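Local coordinates for protein peroxiredoxin 6 (Arenicola marina, PDB 2V2G) that probably reduces hydrogen peroxide and organic hydroperoxides to water and alcohols as a thiol-specific peroxidase of the Prx6 subfamily, at residues S190-E193 / A194-L197. The protein carries 1 engineered substitution. Residues are numbered along the deposited sequence; the frame is centred on the assembly and turned at random.
Sequences SAEE and AKTL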
ATOM      1  N   SER A 190     -17.960  14.334  20.277  1.00 27.06           N
ATOM      2  CA  SER A 190     -18.645  15.615  20.468  1.00 27.61           C
ATOM      3  C   SER A 190     -17.718  16.634  21.129  1.00 27.38           C
ATOM      4  O   SER A 190     -16.712  16.282  21.739  1.00 27.37           O
ATOM      5  CB  SER A 190     -19.873  15.412  21.361  1.00 27.35           C
ATOM      6  OG  SER A 190     -19.467  15.002  22.664  1.00 29.89           O
ATOM      7  N   ALA A 191     -18.075  17.907  21.045  1.00 28.95           N
ATOM      8  CA  ALA A 191     -17.309  18.941  21.754  1.00 28.79           C
ATOM      9  C   ALA A 191     -17.313  18.688  23.258  1.00 29.51           C
ATOM     10  O   ALA A 191     -16.271  18.773  23.916  1.00 28.64           O
ATOM     11  CB  ALA A 191     -17.834  20.304  21.439  1.00 29.34           C
ATOM     12  N   GLU A 192     -18.478  18.329  23.789  1.00 29.74           N
ATOM     13  CA  GLU A 192     -18.583  18.052  25.209  1.00 29.11           C
ATOM     14  C   GLU A 192     -17.664  16.898  25.590  1.00 28.02           C
ATOM     15  O   GLU A 192     -16.961  16.991  26.579  1.00 27.66           O
ATOM     16  CB  GLU A 192     -20.023  17.770  25.630  1.00 30.00           C
ATOM     17  CG  GLU A 192     -20.192  17.641  27.143  1.00 32.50           C
ATOM     18  CD  GLU A 192     -19.930  18.948  27.921  1.00 37.45           C
ATOM     19  OE1 GLU A 192     -19.790  20.033  27.295  1.00 42.96           O
ATOM     20  OE2 GLU A 192     -19.866  18.883  29.168  1.00 40.89           O
ATOM     21  N   GLU A 193     -17.627  15.826  24.803  1.00 27.50           N
ATOM     22  CA  GLU A 193     -16.746  14.720  25.152  1.00 27.78           C
ATOM     23  C   GLU A 193     -15.275  15.148  25.047  1.00 27.74           C
ATOM     24  O   GLU A 193     -14.457  14.825  25.911  1.00 27.01           O
ATOM     25  CB  GLU A 193     -17.000  13.491  24.298  1.00 27.73           C
ATOM     26  CG  GLU A 193     -15.985  12.391  24.611  1.00 28.49           C
ATOM     27  CD  GLU A 193     -16.201  11.101  23.842  1.00 31.08           C
ATOM     28  OE1 GLU A 193     -16.746  11.153  22.711  1.00 34.73           O
ATOM     29  OE2 GLU A 193     -15.783  10.026  24.363  1.00 35.34           O
ATOM     30  N   ALA A 194     -14.955  15.887  23.993  1.00 27.74           N
ATOM     31  CA  ALA A 194     -13.592  16.369  23.775  1.00 28.47           C
ATOM     32  C   ALA A 194     -13.064  17.286  24.897  1.00 28.47           C
ATOM     33  O   ALA A 194     -11.849  17.404  25.081  1.00 27.35           O
ATOM     34  CB  ALA A 194     -13.494  17.065  22.462  1.00 28.03           C
ATOM     35  N   LYS A 195     -13.951  17.950  25.646  1.00 28.83           N
ATOM     36  CA  LYS A 195     -13.495  18.796  26.759  1.00 30.31           C
ATOM     37  C   LYS A 195     -12.643  17.998  27.727  1.00 30.92           C
ATOM     38  O   LYS A 195     -11.644  18.488  28.258  1.00 32.02           O
ATOM     39  CB  LYS A 195     -14.674  19.370  27.551  1.00 30.13           C
ATOM     40  CG  LYS A 195     -15.171  20.725  27.117  1.00 30.88           C
ATOM     41  CD  LYS A 195     -16.554  20.995  27.767  1.00 31.78           C
ATOM     42  CE  LYS A 195     -17.217  22.327  27.313  1.00 33.56           C
ATOM     43  NZ  LYS A 195     -17.350  23.358  28.410  1.00 36.62           N
ATOM     44  N   THR A 196     -13.073  16.768  27.979  1.00 30.95           N
ATOM     45  CA  THR A 196     -12.399  15.900  28.918  1.00 31.48           C
ATOM     46  C   THR A 196     -11.285  15.104  28.223  1.00 31.06           C
ATOM     47  O   THR A 196     -10.141  15.072  28.683  1.00 30.85           O
ATOM     48  CB  THR A 196     -13.414  14.943  29.584  1.00 31.24           C
ATOM     49  OG1 THR A 196     -14.715  15.564  29.599  1.00 34.02           O
ATOM     50  CG2 THR A 196     -12.968  14.621  31.018  1.00 33.30           C
ATOM     51  N   LEU A 197     -11.640  14.483  27.109  1.00 31.29           N
ATOM     52  CA  LEU A 197     -10.755  13.579  26.385  1.00 30.92           C
ATOM     53  C   LEU A 197      -9.552  14.297  25.751  1.00 30.44           C
ATOM     54  O   LEU A 197      -8.439  13.773  25.748  1.00 32.46           O
ATOM     55  CB  LEU A 197     -11.563  12.849  25.313  1.00 31.15           C
ATOM     56  CG  LEU A 197     -11.171  11.438  24.890  1.00 32.32           C
ATOM     57  CD1 LEU A 197     -11.186  10.539  26.085  1.00 33.18           C
ATOM     58  CD2 LEU A 197     -12.141  10.921  23.810  1.00 30.41           C
TER
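The short surface helix 191-197 of the C-terminal domain starts here, its first turn closed where Ser190 O accepts from Ala194 N at 2.9 Å. Ser190 is the N-cap: its short hydroxyl side chain folds back, and OG takes the hydrogen of Glu193 N at 2.9 Å, satisfying an amide that has no helical carbonyl before it. Glu192 and Glu193, acidic residues in this first turn, probably interact favourably with the helix dipole. Glu193 O accepts from two amides, Leu197 N lying in the carbonyl plane with a nearly straight bond (175°) and Thr196 N standing above that plane. Ala194 is buried, its small methyl fitting against Val189 and Met201. Glu193 and Leu197 run side by side: with Glu193 CG anti to the backbone N (chi1 175°) and the chain extended, OE2 makes van der Waals contact with Leu197 CD2 (3.8 Å) and a salt bridge with Lys170 NZ. Replacing Glu193 by alanine would probably leave Lys170 without this carboxylate and uncover one flank of Leu197. Glu192 OE1 touches aliphatic Lys195 CD at 3.4 Å; Lys195 NZ, 4.3 Å from OE1, probably feels attraction without a salt bridge. A serine N-cap leading into mixed i+4 and i+3 bonds typifies a short helix's N-terminus.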